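Local structure of OBG-type G domain-containing protein (Pyrococcus horikoshii, 2E87) at residues R2-R7 against S72-F77; V82-D87 against Y197-R202; P192-Y197 against G203-Q208; R215-D220 against R244-L249; G223-P228 against E272-E277. The protein binds GDP in a GTPase domain of the Obg type, next to a helical bundle, and probably acts as a GTP-binding protein of otherwise unknown function. One frame throughout, in Å; residues are numbered along the deposited sequence.

Contact 1. Residues R2-R7 against S72-F77; sequences RNPFER and STLPKF. With SO4 (sulfate ion), chain B; SO4 (sulfate ion), chain D.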
# COMPACT_ATOMS: atom_id res chain seq x y z
N ARG A 2 5.12 0.81 -8.66
CA ARG A 2 4.38 -0.45 -8.76
C ARG A 2 3.60 -0.75 -7.48
O ARG A 2 3.56 0.06 -6.57
CB ARG A 2 5.35 -1.61 -9.03
CG ARG A 2 6.22 -1.97 -7.85
CD ARG A 2 7.21 -3.07 -8.21
NE ARG A 2 6.58 -4.21 -8.88
CZ ARG A 2 6.28 -4.25 -10.18
NH1 ARG A 2 6.55 -3.22 -10.96
NH2 ARG A 2 5.71 -5.33 -10.69
N ASN A 3 2.96 -1.92 -7.43
CA ASN A 3 2.19 -2.35 -6.26
C ASN A 3 3.13 -3.26 -5.45
O ASN A 3 3.53 -4.32 -5.92
CB ASN A 3 0.94 -3.12 -6.69
CG ASN A 3 -0.04 -3.33 -5.55
OD1 ASN A 3 0.27 -3.99 -4.57
ND2 ASN A 3 -1.23 -2.76 -5.68
N PRO A 4 3.49 -2.85 -4.23
CA PRO A 4 4.39 -3.57 -3.31
C PRO A 4 4.02 -5.01 -3.02
O PRO A 4 4.87 -5.81 -2.63
CB PRO A 4 4.34 -2.73 -2.03
CG PRO A 4 3.75 -1.43 -2.44
CD PRO A 4 2.77 -1.79 -3.51
N PHE A 5 2.75 -5.35 -3.19
CA PHE A 5 2.29 -6.70 -2.90
C PHE A 5 2.14 -7.60 -4.11
O PHE A 5 1.82 -8.78 -3.98
CB PHE A 5 0.96 -6.63 -2.11
CG PHE A 5 1.07 -5.91 -0.79
CD1 PHE A 5 1.01 -4.52 -0.73
CD2 PHE A 5 1.32 -6.61 0.38
CE1 PHE A 5 1.20 -3.85 0.46
CE2 PHE A 5 1.51 -5.95 1.58
CZ PHE A 5 1.45 -4.57 1.62
N GLU A 6 2.39 -7.07 -5.30
CA GLU A 6 2.24 -7.88 -6.51
C GLU A 6 2.96 -9.22 -6.37
O GLU A 6 2.56 -10.20 -6.99
CB GLU A 6 2.78 -7.12 -7.73
CG GLU A 6 4.28 -7.14 -7.88
CD GLU A 6 4.72 -7.93 -9.10
OE1 GLU A 6 4.32 -7.55 -10.22
OE2 GLU A 6 5.47 -8.92 -8.94
N ARG A 7 3.99 -9.25 -5.55
CA ARG A 7 4.77 -10.47 -5.33
C ARG A 7 4.17 -11.38 -4.25
O ARG A 7 4.58 -12.54 -4.12
CB ARG A 7 6.20 -10.10 -4.91
CG ARG A 7 7.14 -9.74 -6.06
CD ARG A 7 8.17 -10.85 -6.29
NE ARG A 7 9.01 -11.08 -5.11
CZ ARG A 7 9.74 -12.18 -4.91
NH1 ARG A 7 9.75 -13.16 -5.81
NH2 ARG A 7 10.48 -12.29 -3.81
N SER A 72 6.64 -2.10 7.75
CA SER A 72 7.55 -1.04 8.20
C SER A 72 8.52 -0.59 7.10
O SER A 72 9.09 0.48 7.19
CB SER A 72 8.35 -1.51 9.41
OG SER A 72 9.26 -2.54 9.05
N THR A 73 8.70 -1.42 6.08
CA THR A 73 9.58 -1.10 4.95
C THR A 73 8.86 -0.29 3.87
O THR A 73 9.46 0.13 2.89
CB THR A 73 10.13 -2.38 4.28
OG1 THR A 73 9.10 -3.00 3.50
CG2 THR A 73 10.64 -3.36 5.33
N LEU A 74 7.56 -0.08 4.04
CA LEU A 74 6.79 0.66 3.05
C LEU A 74 6.76 2.15 3.30
O LEU A 74 6.93 2.61 4.42
CB LEU A 74 5.35 0.14 3.02
CG LEU A 74 5.17 -1.31 2.56
CD1 LEU A 74 3.72 -1.65 2.42
CD2 LEU A 74 5.88 -1.51 1.24
N PRO A 75 6.58 2.94 2.24
CA PRO A 75 6.51 4.38 2.45
C PRO A 75 5.27 4.63 3.34
O PRO A 75 4.29 3.89 3.25
CB PRO A 75 6.33 4.92 1.03
CG PRO A 75 7.11 3.94 0.21
CD PRO A 75 6.71 2.61 0.81
N LYS A 76 5.33 5.65 4.19
CA LYS A 76 4.23 5.98 5.10
C LYS A 76 2.87 6.03 4.43
O LYS A 76 1.88 5.62 5.02
CB LYS A 76 4.48 7.31 5.80
CG LYS A 76 5.61 7.25 6.80
CD LYS A 76 5.68 8.50 7.67
CE LYS A 76 6.80 8.40 8.71
NZ LYS A 76 6.72 9.51 9.72
N PHE A 77 2.82 6.53 3.21
CA PHE A 77 1.58 6.63 2.47
C PHE A 77 0.94 5.26 2.29
O PHE A 77 -0.26 5.10 2.53
CB PHE A 77 1.83 7.29 1.10
CG PHE A 77 0.65 7.25 0.17
CD1 PHE A 77 -0.47 8.04 0.42
CD2 PHE A 77 0.67 6.42 -0.95
CE1 PHE A 77 -1.58 7.99 -0.43
CE2 PHE A 77 -0.43 6.37 -1.81
CZ PHE A 77 -1.56 7.16 -1.55
S SO4 B . 7.37 -5.38 9.37
O1 SO4 B . 8.43 -5.12 8.31
O2 SO4 B . 6.09 -6.00 8.78
O3 SO4 B . 8.01 -6.39 10.34
O4 SO4 B . 6.98 -4.06 10.00
S SO4 D . 8.27 7.93 3.44
O1 SO4 D . 8.08 8.24 1.94
O2 SO4 D . 7.00 7.45 4.11
O3 SO4 D . 9.33 6.84 3.55
O4 SO4 D . 8.69 9.19 4.20
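Leu-74 meets Pro-4 and Phe-5 in a small apolar contact that packs the N-terminal tail, ahead of helix 14-30, against the loop leading into helix 76-86. The two methyls of Leu-74 divide the work. CD2 lies 3.8 Å from Pro-4 CB, on the proline ring, while CD1 comes within 3.8 Å of Phe-5 CZ and almost as close to CE1, so the methyl meets the far end of the aromatic ring obliquely. With its CG anti to the carbonyl carbon (chi1 -64°), Leu-74 sends this fork out toward the tail. Both segments belong to the NOG1-type N-terminal helical region, and the tail folds into a type I beta turn from Asn-3 to Glu-6, closed by Glu-6 N to Asn-3 O. Inside it an Asx turn forms: Phe-5 N donates to Asn-3 OD1 over 3.1 Å, in the carbonyl plane and on a lone pair. The amide's other end is also used, since Asn-3 ND2 bonds to Leu-157 O, and Phe-5 packs further on Val-82, Pro-69 and Leu-157. On the opposite segment, Pro-75 occupies the N-cap position of helix 76-86. A sulfate, probably from the crystallisation liquor, is held at Ser-72 by two bonds: N reaches its O4 over 3.0 Å and OG its O1 over 2.8 Å. His-92 also binds sulfate.

Contact 2. Residues V82-D87 against Y197-R202; sequences VDVLVD and YPFTTR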
# COMPACT_ATOMS: atom_id res chain seq x y z
N VAL A 82 -2.63 0.74 3.50
CA VAL A 82 -2.68 -0.69 3.80
C VAL A 82 -3.57 -0.87 5.05
O VAL A 82 -4.41 -1.76 5.11
CB VAL A 82 -1.27 -1.26 4.13
CG1 VAL A 82 -1.39 -2.59 4.90
CG2 VAL A 82 -0.49 -1.48 2.83
N ASP A 83 -3.35 -0.01 6.03
CA ASP A 83 -4.11 -0.04 7.26
C ASP A 83 -5.58 0.20 6.93
O ASP A 83 -6.45 -0.47 7.46
CB ASP A 83 -3.58 1.05 8.21
CG ASP A 83 -4.22 0.98 9.60
OD1 ASP A 83 -4.11 1.98 10.33
OD2 ASP A 83 -4.81 -0.06 9.97
N VAL A 84 -5.85 1.15 6.04
CA VAL A 84 -7.23 1.44 5.68
C VAL A 84 -7.92 0.27 5.01
O VAL A 84 -9.07 -0.01 5.28
CB VAL A 84 -7.32 2.67 4.72
CG1 VAL A 84 -8.62 2.63 3.94
CG2 VAL A 84 -7.25 3.94 5.52
N LEU A 85 -7.21 -0.41 4.13
CA LEU A 85 -7.79 -1.52 3.39
C LEU A 85 -7.92 -2.88 4.09
O LEU A 85 -8.89 -3.60 3.85
CB LEU A 85 -7.01 -1.73 2.08
CG LEU A 85 -7.03 -0.60 1.06
CD1 LEU A 85 -6.19 -0.97 -0.15
CD2 LEU A 85 -8.45 -0.33 0.64
N VAL A 86 -6.97 -3.23 4.94
CA VAL A 86 -7.03 -4.56 5.56
C VAL A 86 -6.72 -4.58 7.04
O VAL A 86 -6.74 -5.64 7.66
CB VAL A 86 -6.04 -5.51 4.84
CG1 VAL A 86 -6.28 -5.45 3.35
CG2 VAL A 86 -4.59 -5.11 5.13
N ASP A 87 -6.41 -3.40 7.59
CA ASP A 87 -6.07 -3.23 9.01
C ASP A 87 -4.66 -3.69 9.37
O ASP A 87 -4.39 -4.88 9.47
CB ASP A 87 -7.07 -3.94 9.93
CG ASP A 87 -6.87 -3.55 11.38
OD1 ASP A 87 -6.15 -4.25 12.11
OD2 ASP A 87 -7.41 -2.50 11.78
N TYR A 197 -8.35 4.66 -5.71
CA TYR A 197 -8.16 5.24 -4.40
C TYR A 197 -9.31 4.88 -3.47
O TYR A 197 -10.48 5.03 -3.82
CB TYR A 197 -8.04 6.76 -4.49
CG TYR A 197 -7.28 7.33 -3.32
CD1 TYR A 197 -5.92 7.64 -3.42
CD2 TYR A 197 -7.93 7.54 -2.10
CE1 TYR A 197 -5.23 8.16 -2.32
CE2 TYR A 197 -7.26 8.06 -1.01
CZ TYR A 197 -5.91 8.37 -1.12
OH TYR A 197 -5.29 8.93 -0.03
N PRO A 198 -8.99 4.38 -2.27
CA PRO A 198 -10.02 3.99 -1.30
C PRO A 198 -11.06 5.08 -1.07
O PRO A 198 -10.72 6.25 -0.89
CB PRO A 198 -9.20 3.69 -0.05
CG PRO A 198 -7.93 3.13 -0.64
CD PRO A 198 -7.64 4.09 -1.76
N PHE A 199 -12.34 4.70 -1.09
CA PHE A 199 -13.46 5.62 -0.87
C PHE A 199 -13.75 6.62 -1.99
O PHE A 199 -14.35 7.67 -1.77
CB PHE A 199 -13.28 6.39 0.45
CG PHE A 199 -13.20 5.49 1.65
CD1 PHE A 199 -12.00 4.91 2.02
CD2 PHE A 199 -14.35 5.17 2.36
CE1 PHE A 199 -11.94 4.01 3.07
CE2 PHE A 199 -14.30 4.27 3.42
CZ PHE A 199 -13.09 3.68 3.77
N THR A 200 -13.30 6.31 -3.20
CA THR A 200 -13.59 7.19 -4.32
C THR A 200 -14.40 6.38 -5.30
O THR A 200 -14.30 5.14 -5.35
CB THR A 200 -12.32 7.72 -5.04
OG1 THR A 200 -11.63 6.63 -5.67
CG2 THR A 200 -11.41 8.46 -4.07
N THR A 201 -15.22 7.08 -6.06
CA THR A 201 -16.09 6.46 -7.05
C THR A 201 -15.28 5.94 -8.23
O THR A 201 -15.24 4.74 -8.48
CB THR A 201 -17.14 7.48 -7.55
OG1 THR A 201 -16.49 8.69 -7.97
CG2 THR A 201 -18.12 7.83 -6.42
N ARG A 202 -14.61 6.85 -8.93
CA ARG A 202 -13.85 6.48 -10.11
C ARG A 202 -12.34 6.72 -10.01
O ARG A 202 -11.67 6.82 -11.04
CB ARG A 202 -14.41 7.24 -11.31
CG ARG A 202 -15.93 7.31 -11.29
CD ARG A 202 -16.46 8.50 -12.08
NE ARG A 202 -17.84 8.81 -11.69
CZ ARG A 202 -18.86 7.97 -11.83
NH1 ARG A 202 -18.67 6.76 -12.36
NH2 ARG A 202 -20.08 8.33 -11.42
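Pro-198, Val-84 and Leu-85 supply most of the buried surface, with the proline ring pressed onto two consecutive residues near the end of helix 76-86. Leu-85 CD2 stands 3.7 Å from Pro-198 CG, the two side chains crossing at about a right angle. Val-84 CG1 serves two partners, Pro-198 CB at 4.2 Å and Phe-199 CE1 at 3.7 Å; it meets the phenyl ring at its edge, near the ring plane. That methyl is the branch of Val-84 opposite the backbone N (chi1 158°), which carries it toward the loop. The loop joins strand 193-195 to strand 204-211 in the Obg-type G domain, so the contact links that domain to the N-terminal helical region. A type II beta turn from Tyr-197 to Thr-200 presents Pro-198 and Phe-199 at its central positions; its closing backbone bond, Thr-200 N to Tyr-197 O, is weak, and Thr-200 OG1 adds a second to the same oxygen over 2.7 Å. On helix 234-241, Ile-235 and Ala-239 also touch Phe-199.

Contact 3. Residues P192-Y197 against G203-Q208; sequences PEIASY and GINVGQ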
# COMPACT_ATOMS: atom_id res chain seq x y z
N PRO A 192 -3.18 12.08 -18.65
CA PRO A 192 -3.31 11.62 -17.26
C PRO A 192 -3.72 10.16 -17.21
O PRO A 192 -4.30 9.63 -18.14
CB PRO A 192 -4.39 12.54 -16.69
CG PRO A 192 -4.30 13.77 -17.55
CD PRO A 192 -4.11 13.19 -18.92
N GLU A 193 -3.40 9.51 -16.10
CA GLU A 193 -3.79 8.12 -15.89
C GLU A 193 -4.76 8.13 -14.72
O GLU A 193 -4.99 9.17 -14.11
CB GLU A 193 -2.55 7.27 -15.58
CG GLU A 193 -1.73 6.96 -16.82
CD GLU A 193 -0.50 6.13 -16.51
OE1 GLU A 193 -0.64 5.08 -15.84
OE2 GLU A 193 0.61 6.52 -16.94
N ILE A 194 -5.33 6.99 -14.40
CA ILE A 194 -6.26 6.95 -13.30
C ILE A 194 -5.80 5.97 -12.23
O ILE A 194 -5.60 4.79 -12.50
CB ILE A 194 -7.67 6.56 -13.80
CG1 ILE A 194 -8.18 7.65 -14.73
CG2 ILE A 194 -8.62 6.40 -12.62
CD1 ILE A 194 -9.47 7.30 -15.42
N ALA A 195 -5.59 6.48 -11.02
CA ALA A 195 -5.17 5.65 -9.92
C ALA A 195 -6.38 5.29 -9.08
O ALA A 195 -7.28 6.10 -8.91
CB ALA A 195 -4.16 6.38 -9.05
N SER A 196 -6.40 4.06 -8.58
CA SER A 196 -7.50 3.63 -7.73
C SER A 196 -7.28 4.27 -6.39
O SER A 196 -6.14 4.44 -5.96
CB SER A 196 -7.50 2.12 -7.58
OG SER A 196 -7.88 1.50 -8.79
N TYR A 197 -8.35 4.66 -5.71
CA TYR A 197 -8.16 5.24 -4.40
C TYR A 197 -9.31 4.88 -3.47
O TYR A 197 -10.48 5.03 -3.82
CB TYR A 197 -8.04 6.76 -4.49
CG TYR A 197 -7.28 7.33 -3.32
CD1 TYR A 197 -5.92 7.64 -3.42
CD2 TYR A 197 -7.93 7.54 -2.10
CE1 TYR A 197 -5.23 8.16 -2.32
CE2 TYR A 197 -7.26 8.06 -1.01
CZ TYR A 197 -5.91 8.37 -1.12
OH TYR A 197 -5.29 8.93 -0.03
N GLY A 203 -11.82 6.83 -8.80
CA GLY A 203 -10.39 7.05 -8.65
C GLY A 203 -9.93 8.48 -8.87
O GLY A 203 -10.74 9.41 -8.94
N ILE A 204 -8.62 8.67 -9.01
CA ILE A 204 -8.07 9.99 -9.20
C ILE A 204 -7.11 10.10 -10.39
O ILE A 204 -6.44 9.14 -10.76
CB ILE A 204 -7.34 10.48 -7.93
CG1 ILE A 204 -6.12 9.58 -7.65
CG2 ILE A 204 -8.29 10.45 -6.75
CD1 ILE A 204 -5.24 10.09 -6.54
N ASN A 205 -7.06 11.28 -10.99
CA ASN A 205 -6.19 11.52 -12.11
C ASN A 205 -4.77 11.70 -11.61
O ASN A 205 -4.54 12.33 -10.59
CB ASN A 205 -6.63 12.76 -12.86
CG ASN A 205 -8.01 12.63 -13.41
OD1 ASN A 205 -8.26 11.86 -14.33
ND2 ASN A 205 -8.94 13.37 -12.83
N VAL A 206 -3.82 11.13 -12.34
CA VAL A 206 -2.42 11.22 -11.99
C VAL A 206 -1.65 11.63 -13.22
O VAL A 206 -1.68 10.96 -14.24
CB VAL A 206 -1.83 9.89 -11.55
CG1 VAL A 206 -0.37 10.08 -11.24
CG2 VAL A 206 -2.58 9.34 -10.36
N GLY A 207 -0.93 12.73 -13.11
CA GLY A 207 -0.15 13.17 -14.24
C GLY A 207 1.27 13.48 -13.86
O GLY A 207 1.67 13.32 -12.71
N GLN A 208 2.02 13.96 -14.83
CA GLN A 208 3.41 14.30 -14.64
C GLN A 208 3.84 15.35 -15.64
O GLN A 208 3.37 15.35 -16.77
CB GLN A 208 4.30 13.07 -14.85
CG GLN A 208 4.76 12.34 -13.60
CD GLN A 208 5.85 11.31 -13.91
OE1 GLN A 208 6.80 11.58 -14.66
NE2 GLN A 208 5.72 10.12 -13.33
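Four backbone hydrogen bonds join Glu-193 to Val-206 and Ala-195 to Ile-204, each pair bonded in both directions. Glu-193 N to Val-206 O is the straightest (170° at the hydrogen); Ala-195 N to Ile-204 O is the shortest at 2.8 Å, and both bonds of that pair have their donors in the carbonyl plane, those of the other pair being tilted from it. Ile-194 and Asn-205 form the non-hydrogen-bonded pair between them, where Asn-205 CA comes 3.3 Å from Glu-193 O in a CA-H...O contact. This is the antiparallel beta hairpin at one margin of the G-domain sheet, strand 193-195 being outermost. On the face carrying Ala-195, Ile-204 and Val-206, Ala-195 CB packs 3.6 Å from Val-206 CG2. Beyond the strand, Tyr-197 CD1 meets Ile-204 CD1 obliquely at 4.0 Å, and its hydroxyl bonds to Ala-239 O. Asn-205, on the other face with Ile-194, bonds through ND2 to Asp-220 OD2 and touches Ser-181, a GDP-binding residue of the P-loop.

Contact 4. Residues R215-D220 against R244-L249; sequences RYQIID and RYLGNL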
# COMPACT_ATOMS: atom_id res chain seq x y z
N ARG A 215 11.11 15.36 -12.66
CA ARG A 215 9.72 15.05 -12.88
C ARG A 215 8.89 15.50 -11.69
O ARG A 215 9.33 15.42 -10.54
CB ARG A 215 9.56 13.56 -13.12
CG ARG A 215 10.26 13.09 -14.40
CD ARG A 215 10.68 11.63 -14.30
NE ARG A 215 9.93 10.75 -15.20
CZ ARG A 215 10.00 10.79 -16.53
NH1 ARG A 215 10.80 11.66 -17.13
NH2 ARG A 215 9.27 9.96 -17.25
N TYR A 216 7.70 16.03 -11.98
CA TYR A 216 6.78 16.47 -10.94
C TYR A 216 5.48 15.74 -11.12
O TYR A 216 4.91 15.73 -12.21
CB TYR A 216 6.53 17.97 -11.02
CG TYR A 216 7.77 18.78 -10.77
CD1 TYR A 216 8.64 19.08 -11.81
CD2 TYR A 216 8.11 19.19 -9.48
CE1 TYR A 216 9.81 19.78 -11.58
CE2 TYR A 216 9.28 19.89 -9.25
CZ TYR A 216 10.13 20.17 -10.30
OH TYR A 216 11.31 20.85 -10.09
N GLN A 217 5.00 15.11 -10.05
CA GLN A 217 3.75 14.39 -10.12
C GLN A 217 2.56 15.30 -9.75
O GLN A 217 2.64 16.08 -8.81
CB GLN A 217 3.81 13.17 -9.19
CG GLN A 217 2.66 12.21 -9.38
CD GLN A 217 2.78 10.98 -8.51
OE1 GLN A 217 2.85 11.07 -7.28
NE2 GLN A 217 2.80 9.82 -9.15
N ILE A 218 1.47 15.19 -10.50
CA ILE A 218 0.27 15.98 -10.24
C ILE A 218 -0.94 15.06 -10.07
O ILE A 218 -1.19 14.20 -10.91
CB ILE A 218 -0.07 16.94 -11.42
CG1 ILE A 218 1.20 17.62 -11.98
CG2 ILE A 218 -1.05 18.00 -10.95
CD1 ILE A 218 1.92 18.52 -11.01
N ILE A 219 -1.70 15.24 -8.99
CA ILE A 219 -2.91 14.44 -8.77
C ILE A 219 -4.05 15.35 -8.33
O ILE A 219 -3.82 16.40 -7.73
CB ILE A 219 -2.75 13.36 -7.68
CG1 ILE A 219 -2.57 14.01 -6.31
CG2 ILE A 219 -1.57 12.47 -7.98
CD1 ILE A 219 -2.57 13.02 -5.16
N ASP A 220 -5.27 14.96 -8.65
CA ASP A 220 -6.42 15.74 -8.18
C ASP A 220 -7.12 14.89 -7.12
O ASP A 220 -6.82 13.70 -6.97
CB ASP A 220 -7.37 16.15 -9.32
CG ASP A 220 -7.91 14.98 -10.10
OD1 ASP A 220 -7.54 13.82 -9.84
OD2 ASP A 220 -8.72 15.25 -11.01
N ARG A 244 -1.21 13.34 3.23
CA ARG A 244 -0.16 14.09 3.93
C ARG A 244 1.20 13.48 3.64
O ARG A 244 2.22 14.18 3.62
CB ARG A 244 -0.35 14.06 5.45
CG ARG A 244 -1.62 14.66 6.00
CD ARG A 244 -1.64 14.56 7.54
NE ARG A 244 -2.90 15.02 8.12
CZ ARG A 244 -3.17 15.03 9.42
NH1 ARG A 244 -2.27 14.60 10.30
NH2 ARG A 244 -4.35 15.46 9.85
N TYR A 245 1.21 12.16 3.45
CA TYR A 245 2.45 11.44 3.19
C TYR A 245 2.86 11.33 1.72
O TYR A 245 3.95 10.85 1.41
CB TYR A 245 2.35 10.05 3.81
CG TYR A 245 2.04 10.11 5.28
CD1 TYR A 245 0.98 9.41 5.81
CD2 TYR A 245 2.83 10.86 6.14
CE1 TYR A 245 0.70 9.45 7.18
CE2 TYR A 245 2.57 10.92 7.50
CZ TYR A 245 1.50 10.21 8.01
OH TYR A 245 1.24 10.25 9.36
N LEU A 246 1.98 11.76 0.83
CA LEU A 246 2.23 11.74 -0.61
C LEU A 246 2.51 13.15 -1.14
O LEU A 246 3.54 13.40 -1.78
CB LEU A 246 1.02 11.17 -1.33
CG LEU A 246 1.05 11.12 -2.85
CD1 LEU A 246 2.18 10.22 -3.35
CD2 LEU A 246 -0.29 10.59 -3.31
N GLY A 247 1.60 14.08 -0.84
CA GLY A 247 1.74 15.45 -1.30
C GLY A 247 2.86 16.27 -0.70
O GLY A 247 3.15 16.18 0.48
N ASN A 248 3.49 17.10 -1.53
CA ASN A 248 4.59 17.96 -1.08
C ASN A 248 4.16 19.41 -1.27
O ASN A 248 4.84 20.33 -0.83
CB ASN A 248 5.84 17.67 -1.90
CG ASN A 248 6.24 16.21 -1.83
OD1 ASN A 248 6.69 15.74 -0.79
ND2 ASN A 248 6.06 15.49 -2.93
N LEU A 249 3.03 19.58 -1.94
CA LEU A 249 2.46 20.89 -2.21
C LEU A 249 0.98 20.73 -2.53
O LEU A 249 0.57 19.85 -3.27
CB LEU A 249 3.14 21.57 -3.40
CG LEU A 249 2.42 22.85 -3.86
CD1 LEU A 249 2.50 23.91 -2.76
CD2 LEU A 249 3.06 23.37 -5.12
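Ile-219 and Leu-246 are turned toward each other by their first torsions. In Ile-219, CG1 sits between the backbone N and the carbonyl carbon (chi1 67°), and an extended second torsion pushes CD1 outward from strand 214-220. In Leu-246, CG lies opposite the backbone N (chi1 177°), directing its methyls at the strand. The side chains therefore meet tip to tip, Ile-219 CD1 to Leu-246 CD2 at 3.8 Å. The second methyl, CD1, faces the side chain of Gln-217, two residues earlier and on the same side of the strand; these two side chains cross at about a right angle. The contact joins the loop between helix 234-241 and strand 249-254 to one face of the central sheet of the G domain, where Leu-165 also touches Leu-246. All three residues are buried, but Ile-219 CA and Gly-247 CA lie 8.9 Å apart. Burial of apolar surface accounts for the Ile-219/Leu-246 pair; Gln-217 adds a van der Waals contact through its amide, and the segments share no hydrogen bond.

Contact 5. Residues G223-P228 against E272-E277; sequences GLLDRP and EEVHGE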
# COMPACT_ATOMS: atom_id res chain seq x y z
N GLY A 223 -13.69 13.42 -4.63
CA GLY A 223 -14.16 12.48 -3.65
C GLY A 223 -13.32 12.43 -2.39
O GLY A 223 -13.65 11.70 -1.46
N LEU A 224 -12.24 13.21 -2.35
CA LEU A 224 -11.35 13.22 -1.19
C LEU A 224 -11.20 14.61 -0.55
O LEU A 224 -11.45 14.79 0.65
CB LEU A 224 -9.97 12.68 -1.61
CG LEU A 224 -9.91 11.26 -2.23
CD1 LEU A 224 -8.48 10.94 -2.67
CD2 LEU A 224 -10.40 10.20 -1.23
N LEU A 225 -10.80 15.60 -1.33
CA LEU A 225 -10.62 16.94 -0.79
C LEU A 225 -11.58 17.92 -1.43
O LEU A 225 -11.26 19.10 -1.59
CB LEU A 225 -9.17 17.39 -0.97
CG LEU A 225 -8.17 16.64 -0.10
CD1 LEU A 225 -6.77 17.13 -0.39
CD2 LEU A 225 -8.51 16.84 1.38
N ASP A 226 -12.76 17.43 -1.77
CA ASP A 226 -13.79 18.24 -2.41
C ASP A 226 -15.06 18.29 -1.56
O ASP A 226 -16.14 18.60 -2.06
CB ASP A 226 -14.13 17.66 -3.79
CG ASP A 226 -14.70 16.27 -3.71
OD1 ASP A 226 -15.06 15.71 -4.77
OD2 ASP A 226 -14.77 15.74 -2.59
N ARG A 227 -14.92 17.98 -0.28
CA ARG A 227 -16.05 18.01 0.64
C ARG A 227 -15.57 17.97 2.08
O ARG A 227 -14.47 17.52 2.37
CB ARG A 227 -16.97 16.83 0.37
CG ARG A 227 -16.37 15.50 0.66
CD ARG A 227 -17.06 14.44 -0.16
NE ARG A 227 -16.96 14.76 -1.58
CZ ARG A 227 -17.37 13.96 -2.56
NH1 ARG A 227 -17.91 12.78 -2.27
NH2 ARG A 227 -17.25 14.34 -3.82
N PRO A 228 -16.40 18.47 3.01
CA PRO A 228 -16.06 18.50 4.44
C PRO A 228 -15.48 17.17 4.89
O PRO A 228 -16.08 16.12 4.68
CB PRO A 228 -17.40 18.80 5.10
CG PRO A 228 -18.06 19.67 4.11
CD PRO A 228 -17.78 18.95 2.81
N GLU A 272 -10.57 26.31 4.51
CA GLU A 272 -10.08 26.40 5.89
C GLU A 272 -9.97 25.02 6.55
O GLU A 272 -9.04 24.75 7.30
CB GLU A 272 -10.98 27.33 6.71
CG GLU A 272 -11.15 28.68 6.06
CD GLU A 272 -12.01 29.64 6.87
OE1 GLU A 272 -13.16 29.26 7.24
OE2 GLU A 272 -11.54 30.77 7.13
N GLU A 273 -10.93 24.15 6.28
CA GLU A 273 -10.89 22.81 6.83
C GLU A 273 -9.72 22.03 6.22
O GLU A 273 -9.03 21.29 6.92
CB GLU A 273 -12.20 22.08 6.55
CG GLU A 273 -12.43 20.94 7.50
CD GLU A 273 -13.43 19.95 6.96
OE1 GLU A 273 -13.06 19.20 6.04
OE2 GLU A 273 -14.58 19.93 7.45
N VAL A 274 -9.49 22.19 4.92
CA VAL A 274 -8.40 21.48 4.26
C VAL A 274 -7.04 22.08 4.62
O VAL A 274 -6.06 21.35 4.81
CB VAL A 274 -8.58 21.50 2.71
CG1 VAL A 274 -7.35 20.97 2.00
CG2 VAL A 274 -9.79 20.66 2.34
N HIS A 275 -6.99 23.40 4.72
CA HIS A 275 -5.76 24.12 5.06
C HIS A 275 -5.28 23.74 6.46
O HIS A 275 -4.07 23.76 6.75
CB HIS A 275 -6.00 25.63 5.03
CG HIS A 275 -4.74 26.44 5.13
ND1 HIS A 275 -4.64 27.56 5.92
CD2 HIS A 275 -3.55 26.30 4.51
CE1 HIS A 275 -3.43 28.07 5.80
NE2 HIS A 275 -2.75 27.33 4.95
N GLY A 276 -6.25 23.40 7.30
CA GLY A 276 -5.97 23.01 8.67
C GLY A 276 -5.55 21.56 8.82
O GLY A 276 -4.77 21.24 9.69
N GLU A 277 -6.08 20.68 7.97
CA GLU A 277 -5.73 19.27 8.05
C GLU A 277 -4.33 19.00 7.52
O GLU A 277 -3.74 17.99 7.85
CB GLU A 277 -6.73 18.44 7.25
CG GLU A 277 -8.10 18.37 7.88
CD GLU A 277 -8.12 17.52 9.14
OE1 GLU A 277 -7.23 17.71 10.01
OE2 GLU A 277 -9.01 16.66 9.26
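Glu-273 reaches from helix 264-277 to Pro-228, in the loop that follows strand 214-220. Its CB points toward the loop, and CG stands opposite the backbone N (chi1 -159°), from where the chain runs on extended to the carboxylate. CD comes 3.9 Å from Pro-228 CA. At the tip, OE1 lies 3.4 Å from Pro-228 C and OE2 3.8 Å from Pro-228 CB, so the carboxylate rests alongside the proline. Just beyond Pro-228, Ile-229 N bonds to OE1 and Ser-230 OG to OE2, giving each oxygen a polar partner. The loop probably corresponds to switch II of Obg-type GTPases, since Asp-220 to Gly-223 matches their DxxG motif. One helical position on, Val-274 CG2 packs obliquely against Leu-225 CD2 at 4.1 Å, and Leu-225 continues onto Val-171, Ala-173 and Ile-240. The loop also braces itself: Asp-226 OD1 accepts from Gly-223 N over 2.7 Å and, within an Asp-226/Arg-227 salt bridge, from Arg-227 NH2 over 2.8 Å, the donors approaching from opposite faces of the carboxylate plane.

Contacts 1 and 2 both use helix 76-86, one at its start within the helical region and the other near its end, where it meets the G domain; both are small, partly buried and purely apolar, and they touch through Phe-5 and Val-82. Contact 3, inside the G domain, is instead edge-of-sheet pairing by backbone bonds, and its strand 204-211 neighbours strand 214-220 of contact 4, the one contact whose touching residues are all buried. Contact 5 combines a buried aliphatic pair with a polar, more exposed side at Pro-228 and Glu-273. Tyr-197, shared by contacts 2 and 3, packs on Leu-224 of contact 5, while Phe-77 of segment 72-77 touches Leu-246 of contact 4.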